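Leucine-rich repeat protein (Bacteroides thetaiotaomicron, PDB 4ECN) is of unknown function but, as a probably extracellular protein built on leucine-rich repeats, may serve in binding other proteins. Local coordinates at residues T245-D248 with N249-T252; I383-H386 with Y387-M390; K478-E481 with N482-L485. All coordinates share one frame; numbering follows the deposited sequence.

Interaction 1. Residues T245-D248 with N249-T252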
loop_
_atom_site.group_PDB
_atom_site.type_symbol
_atom_site.label_atom_id
_atom_site.label_comp_id
_atom_site.label_asym_id
_atom_site.label_seq_id
_atom_site.Cartn_x
_atom_site.Cartn_y
_atom_site.Cartn_z
ATOM N N THR A 245 -36.574 -32.909 3.091
ATOM C CA THR A 245 -37.222 -32.135 2.043
ATOM C C THR A 245 -38.371 -31.324 2.661
ATOM O O THR A 245 -39.120 -31.852 3.483
ATOM C CB THR A 245 -37.685 -33.096 0.928
ATOM O OG1 THR A 245 -36.594 -33.955 0.551
ATOM C CG2 THR A 245 -38.245 -32.375 -0.292
ATOM N N VAL A 246 -38.487 -30.036 2.267
ATOM C CA VAL A 246 -39.541 -29.118 2.708
ATOM C C VAL A 246 -40.593 -29.025 1.600
ATOM O O VAL A 246 -40.248 -28.809 0.432
ATOM C CB VAL A 246 -38.978 -27.725 3.086
ATOM C CG1 VAL A 246 -40.087 -26.758 3.460
ATOM C CG2 VAL A 246 -37.957 -27.823 4.211
ATOM N N ILE A 247 -41.872 -29.198 1.975
ATOM C CA ILE A 247 -43.009 -29.144 1.052
ATOM C C ILE A 247 -43.797 -27.883 1.330
ATOM O O ILE A 247 -43.980 -27.548 2.498
ATOM C CB ILE A 247 -43.905 -30.424 1.171
ATOM C CG1 ILE A 247 -43.102 -31.761 1.155
ATOM C CG2 ILE A 247 -45.066 -30.427 0.171
ATOM C CD1 ILE A 247 -42.200 -32.036 -0.051
ATOM N N ASP A 248 -44.295 -27.218 0.270
ATOM C CA ASP A 248 -45.092 -25.988 0.340
ATOM C C ASP A 248 -46.315 -26.135 1.265
ATOM O O ASP A 248 -47.098 -27.088 1.135
ATOM C CB ASP A 248 -45.568 -25.565 -1.070
ATOM C CG ASP A 248 -46.343 -24.247 -1.166
ATOM O OD1 ASP A 248 -46.169 -23.379 -0.270
ATOM O OD2 ASP A 248 -47.038 -24.039 -2.185
ATOM N N ASN A 249 -46.440 -25.176 2.222
ATOM C CA ASN A 249 -47.502 -24.987 3.236
ATOM C C ASN A 249 -47.716 -26.268 4.111
ATOM O O ASN A 249 -48.742 -26.382 4.791
ATOM C CB ASN A 249 -48.828 -24.541 2.567
ATOM C CG ASN A 249 -48.730 -23.223 1.778
ATOM O OD1 ASN A 249 -47.831 -22.375 1.979
ATOM N ND2 ASN A 249 -49.666 -23.013 0.854
ATOM N N LYS A 250 -46.686 -27.151 4.168
ATOM C CA LYS A 250 -46.644 -28.392 4.950
ATOM C C LYS A 250 -45.412 -28.424 5.880
ATOM O O LYS A 250 -44.379 -27.837 5.553
ATOM C CB LYS A 250 -46.637 -29.637 4.029
ATOM C CG LYS A 250 -47.862 -29.800 3.119
ATOM C CD LYS A 250 -49.153 -30.108 3.881
ATOM C CE LYS A 250 -50.357 -30.175 2.974
ATOM N NZ LYS A 250 -51.577 -30.623 3.701
ATOM N N LEU A 251 -45.517 -29.146 7.020
ATOM C CA LEU A 251 -44.437 -29.288 8.007
ATOM C C LEU A 251 -43.647 -30.598 7.849
ATOM O O LEU A 251 -44.212 -31.691 7.907
ATOM C CB LEU A 251 -44.988 -29.222 9.445
ATOM C CG LEU A 251 -44.048 -29.696 10.576
ATOM C CD1 LEU A 251 -43.146 -28.582 11.070
ATOM C CD2 LEU A 251 -44.834 -30.287 11.716
ATOM N N THR A 252 -42.327 -30.463 7.737
ATOM C CA THR A 252 -41.403 -31.587 7.713
ATOM C C THR A 252 -40.960 -31.790 9.167
ATOM O O THR A 252 -40.555 -30.835 9.827
ATOM C CB THR A 252 -40.267 -31.333 6.716
ATOM O OG1 THR A 252 -40.835 -31.099 5.415
ATOM C CG2 THR A 252 -39.240 -32.480 6.690
#
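T252 reaches across the bend with its hydroxyl and donates to the carbonyl of T245, OG1 to O, at 2.7 Å. The hydroxyl meets a lone pair of T245 O, in the plane of that carbonyl, with a C=O...OG1 angle of 138°. It gets there because OG1 stands anti to the carbonyl carbon of T252 (chi1 -58°), while CG2 takes the position anti to the backbone N and also comes up against T245 O. Nearer the apex, K250 N donates to I247 O at 3.2 Å from above the carbonyl plane, and this bond closes a type II beta turn from I247 to K250. N249 occupies its third position with the positive phi (55°) that such turns require. The turn carries the chain from strand 244-246, which pairs with strand 214-227, to strand 251-259, which runs parallel to strand 130-139, within a DUF4458 domain of the transthyretin clan. Backbone bonds to neighbouring strands serve much of the main chain here: V246 pairs with G214, K250 with T132, and T252 with both T132 and T134. At the apex the carboxylate of D248 and the amide of N249 lie alongside each other, pointing the same way. N249 OD1 is satisfied by the backbone N of A102, on strand 99-104, and N249 also has a backbone bond to H130. Over the turn, the I247 and K250 side chains touch through aliphatic carbon, CB to CB at 4.0 Å, before K250, bent at its second torsion, leads its ammonium away.

Interaction 2. Residues I383-H386 with Y387-M390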
loop_
_atom_site.group_PDB
_atom_site.type_symbol
_atom_site.label_atom_id
_atom_site.label_comp_id
_atom_site.label_asym_id
_atom_site.label_seq_id
_atom_site.Cartn_x
_atom_site.Cartn_y
_atom_site.Cartn_z
ATOM N N ILE A 383 9.852 -6.946 -1.194
ATOM C CA ILE A 383 8.787 -6.342 -0.391
ATOM C C ILE A 383 9.385 -5.270 0.527
ATOM O O ILE A 383 8.784 -4.194 0.661
ATOM C CB ILE A 383 7.989 -7.415 0.424
ATOM C CG1 ILE A 383 7.145 -8.354 -0.491
ATOM C CG2 ILE A 383 7.113 -6.776 1.494
ATOM C CD1 ILE A 383 6.031 -7.674 -1.454
ATOM N N ARG A 384 10.554 -5.550 1.146
ATOM C CA ARG A 384 11.226 -4.563 2.010
ATOM C C ARG A 384 11.678 -3.305 1.204
ATOM O O ARG A 384 11.670 -2.190 1.739
ATOM C CB ARG A 384 12.440 -5.198 2.693
ATOM C CG ARG A 384 12.115 -6.124 3.831
ATOM C CD ARG A 384 13.293 -7.008 4.138
ATOM N NE ARG A 384 13.195 -7.576 5.482
ATOM C CZ ARG A 384 14.175 -8.231 6.098
ATOM N NH1 ARG A 384 15.350 -8.399 5.499
ATOM N NH2 ARG A 384 14.001 -8.695 7.329
HETATM N N MSE A 385 12.064 -3.497 -0.077
HETATM C CA MSE A 385 12.534 -2.429 -0.957
HETATM C C MSE A 385 11.372 -1.696 -1.639
HETATM O O MSE A 385 11.638 -0.732 -2.387
HETATM C CB MSE A 385 13.513 -2.976 -2.049
HETATM C CG MSE A 385 14.875 -3.491 -1.529
HETATM SE SE MSE A 385 15.874 -2.330 -0.282
HETATM C CE MSE A 385 15.220 -3.007 1.387
ATOM N N HIS A 386 10.095 -2.121 -1.396
ATOM C CA HIS A 386 8.947 -1.472 -2.043
ATOM C C HIS A 386 8.871 0.005 -1.658
ATOM O O HIS A 386 8.800 0.823 -2.578
ATOM C CB HIS A 386 7.628 -2.162 -1.733
ATOM C CG HIS A 386 6.501 -1.653 -2.571
ATOM N ND1 HIS A 386 5.603 -0.710 -2.087
ATOM C CD2 HIS A 386 6.181 -1.940 -3.858
ATOM C CE1 HIS A 386 4.743 -0.492 -3.072
ATOM N NE2 HIS A 386 5.063 -1.193 -4.167
ATOM N N TYR A 387 8.982 0.363 -0.331
ATOM C CA TYR A 387 8.949 1.772 0.098
ATOM C C TYR A 387 9.986 2.596 -0.684
ATOM O O TYR A 387 9.653 3.654 -1.229
ATOM C CB TYR A 387 9.169 1.946 1.621
ATOM C CG TYR A 387 8.833 3.347 2.118
ATOM C CD1 TYR A 387 7.535 3.693 2.467
ATOM C CD2 TYR A 387 9.808 4.341 2.185
ATOM C CE1 TYR A 387 7.215 4.983 2.891
ATOM C CE2 TYR A 387 9.497 5.645 2.596
ATOM C CZ TYR A 387 8.196 5.963 2.941
ATOM O OH TYR A 387 7.885 7.241 3.354
ATOM N N LYS A 388 11.216 2.077 -0.785
ATOM C CA LYS A 388 12.320 2.739 -1.473
ATOM C C LYS A 388 11.957 3.031 -2.936
ATOM O O LYS A 388 12.149 4.157 -3.379
ATOM C CB LYS A 388 13.584 1.875 -1.385
ATOM C CG LYS A 388 14.857 2.634 -1.696
ATOM C CD LYS A 388 16.110 1.830 -1.370
ATOM C CE LYS A 388 16.497 0.753 -2.368
ATOM N NZ LYS A 388 17.335 1.279 -3.476
ATOM N N LYS A 389 11.399 2.039 -3.662
ATOM C CA LYS A 389 11.053 2.152 -5.083
ATOM C C LYS A 389 9.858 3.080 -5.288
ATOM O O LYS A 389 9.824 3.840 -6.272
ATOM C CB LYS A 389 10.763 0.760 -5.719
ATOM C CG LYS A 389 11.976 -0.196 -5.663
ATOM C CD LYS A 389 11.775 -1.532 -6.421
ATOM C CE LYS A 389 12.465 -2.745 -5.793
ATOM N NZ LYS A 389 11.557 -3.522 -4.872
HETATM N N MSE A 390 8.894 3.035 -4.362
HETATM C CA MSE A 390 7.679 3.846 -4.437
HETATM C C MSE A 390 7.920 5.306 -4.146
HETATM O O MSE A 390 7.204 6.113 -4.723
HETATM C CB MSE A 390 6.612 3.326 -3.462
HETATM C CG MSE A 390 5.327 4.167 -3.443
HETATM SE SE MSE A 390 3.758 3.125 -3.128
HETATM C CE MSE A 390 2.823 4.305 -2.191
HETATM O O HOH W 1 8.857 -1.462 2.494
#
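H386 and M390 both set CG anti to the backbone N (chi1 -170° and 178°), which sends the imidazole and the selenomethionine chain out from neighbouring turns until they meet. M390 SE comes to 3.7 Å from H386 CE1, approaching the ring obliquely in a sulfur-aromatic contact. The backbone beneath is helical: M390 N donates to H386 O at 2.8 Å, the donor nearly in line with the carbonyl, and K389 N donates to M385 O at 3.1 Å. K389 places CG anti to its carbonyl carbon (chi1 -61°), and further bends along the chain fold it back so that NZ lies 3.5 Å from M385 CB. The selenium of M385 touches K388 CE at 3.8 Å, the two chains running side by side. K388 NZ carries on to salt bridges with D393 and D599, while H386 ND1 is hydrogen-bonded to H357 NE2. A water donates to R384 O at 3.0 Å and weakly accepts from Y387 N. The segment joins helices 377-384 and 386-391, both laid against the parallel strands of the leucine-rich-repeat sheet, probably on its concave face: R384 touches I552 and S519, M385 rests on I552 and Y554 of strand 552-554 and on L577 of strand 577-579, and Y387 reaches N521 of strand 519-521.

Interaction 3. Residues K478-E481 with N482-L485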
loop_
_atom_site.group_PDB
_atom_site.type_symbol
_atom_site.label_atom_id
_atom_site.label_comp_id
_atom_site.label_asym_id
_atom_site.label_seq_id
_atom_site.Cartn_x
_atom_site.Cartn_y
_atom_site.Cartn_z
ATOM N N LYS A 478 -9.900 -14.067 29.074
ATOM C CA LYS A 478 -10.038 -14.822 30.313
ATOM C C LYS A 478 -9.117 -16.045 30.265
ATOM O O LYS A 478 -8.695 -16.530 31.312
ATOM C CB LYS A 478 -11.501 -15.235 30.566
ATOM C CG LYS A 478 -12.425 -14.131 31.083
ATOM C CD LYS A 478 -13.785 -14.735 31.455
ATOM C CE LYS A 478 -14.785 -13.774 32.051
ATOM N NZ LYS A 478 -16.010 -14.480 32.533
ATOM N N GLN A 479 -8.790 -16.526 29.059
ATOM C CA GLN A 479 -7.917 -17.681 28.915
ATOM C C GLN A 479 -6.442 -17.247 28.843
ATOM O O GLN A 479 -5.620 -17.783 29.592
ATOM C CB GLN A 479 -8.297 -18.499 27.663
ATOM C CG GLN A 479 -7.500 -19.802 27.502
ATOM C CD GLN A 479 -7.493 -20.353 26.088
ATOM O OE1 GLN A 479 -8.541 -20.580 25.449
ATOM N NE2 GLN A 479 -6.293 -20.630 25.580
ATOM N N TYR A 480 -6.118 -16.289 27.949
ATOM C CA TYR A 480 -4.755 -15.846 27.655
ATOM C C TYR A 480 -4.103 -15.096 28.847
ATOM O O TYR A 480 -2.865 -15.005 28.893
ATOM C CB TYR A 480 -4.719 -14.957 26.386
ATOM C CG TYR A 480 -5.405 -15.524 25.150
ATOM C CD1 TYR A 480 -5.480 -16.897 24.931
ATOM C CD2 TYR A 480 -5.920 -14.683 24.170
ATOM C CE1 TYR A 480 -6.146 -17.419 23.824
ATOM C CE2 TYR A 480 -6.551 -15.195 23.034
ATOM C CZ TYR A 480 -6.659 -16.565 22.865
ATOM O OH TYR A 480 -7.288 -17.082 21.756
ATOM N N GLU A 481 -4.914 -14.617 29.825
ATOM C CA GLU A 481 -4.436 -13.959 31.052
ATOM C C GLU A 481 -3.644 -14.964 31.890
ATOM O O GLU A 481 -2.668 -14.602 32.558
ATOM C CB GLU A 481 -5.628 -13.380 31.858
ATOM C CG GLU A 481 -5.273 -12.631 33.136
ATOM C CD GLU A 481 -4.287 -11.487 32.997
ATOM O OE1 GLU A 481 -4.704 -10.376 32.594
ATOM O OE2 GLU A 481 -3.093 -11.700 33.311
ATOM N N ASN A 482 -4.062 -16.240 31.806
ATOM C CA ASN A 482 -3.485 -17.367 32.528
ATOM C C ASN A 482 -2.302 -17.985 31.762
ATOM O O ASN A 482 -1.647 -18.896 32.275
ATOM C CB ASN A 482 -4.568 -18.416 32.805
ATOM C CG ASN A 482 -5.612 -17.926 33.786
ATOM O OD1 ASN A 482 -5.300 -17.405 34.870
ATOM N ND2 ASN A 482 -6.876 -18.091 33.434
ATOM N N GLU A 483 -2.005 -17.472 30.569
ATOM C CA GLU A 483 -0.866 -17.940 29.779
ATOM C C GLU A 483 0.242 -16.902 29.885
ATOM O O GLU A 483 -0.045 -15.696 29.967
ATOM C CB GLU A 483 -1.263 -18.205 28.318
ATOM C CG GLU A 483 -2.401 -19.201 28.165
ATOM C CD GLU A 483 -2.930 -19.441 26.765
ATOM O OE1 GLU A 483 -2.555 -18.687 25.838
ATOM O OE2 GLU A 483 -3.731 -20.388 26.599
ATOM N N GLU A 484 1.498 -17.350 29.899
ATOM C CA GLU A 484 2.611 -16.419 30.034
ATOM C C GLU A 484 2.953 -15.810 28.641
ATOM O O GLU A 484 3.951 -16.171 27.998
ATOM C CB GLU A 484 3.824 -17.111 30.694
ATOM C CG GLU A 484 3.600 -17.581 32.132
ATOM C CD GLU A 484 4.809 -18.167 32.847
ATOM O OE1 GLU A 484 5.952 -17.765 32.528
ATOM O OE2 GLU A 484 4.605 -18.989 33.772
ATOM N N LEU A 485 2.091 -14.875 28.191
ATOM C CA LEU A 485 2.214 -14.167 26.913
ATOM C C LEU A 485 3.265 -13.062 26.994
ATOM O O LEU A 485 3.146 -12.143 27.818
ATOM C CB LEU A 485 0.857 -13.565 26.509
ATOM C CG LEU A 485 0.028 -14.238 25.425
ATOM C CD1 LEU A 485 -0.363 -15.653 25.795
ATOM C CD2 LEU A 485 -1.223 -13.422 25.134
#
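The Q479 and E483 side chains meet where they cross, Q479 NE2 donating to E483 OE2 at 2.8 Å (N-H...O angle 160°). Both chains are extended beyond CG but start differently: Q479 CG is anti to the backbone N (chi1 -175°), whereas E483 CG is anti to its carbonyl carbon (chi1 -57°). The carboxylate oxygen lies in the amide plane of Q479 yet is itself met from above the carboxylate plane. E483 OE1, the other oxygen, sits 3.5 Å from Y480 CD1 and forms a salt bridge with R446, so the carboxylate is gripped through both oxygens. The backbone at the C-terminal end of helix 475-480 runs into a type I beta turn from Y480 to E483, with E483 N bonded to Y480 O at 3.1 Å, and the loop leads on to strand 495-499 of the leucine-rich-repeat sheet. One residue earlier, N482 N donates to Q479 O, again at 3.1 Å. E484 then centres an inverse gamma turn, which swings the chain round and brings L485 CD2 to 4.0 Å from Y480 CB. E481, bent at its second torsion, turns its carboxylate to W469, whose NE1 bonds to OE1; the Y480 side chain also packs on W469.

All three contacts are local and follow in series along the chain, none nesting within or crossing another. Residues 245-252 close the turn between strands 244-246 and 251-259 of a DUF4458 sheet. Interaction 2 belongs to the long excursion between the repeat strands 351-353 and 452-456, and ties its short helices to strands further along the same sheet. Interaction 3 follows strand 452-456, where helix 475-480 gives way to the loop leading to strand 495-499. They stand well apart: interactions 2 and 3 come closest, with nearest atoms about 23 Å apart, against about 49 Å between interactions 1 and 2.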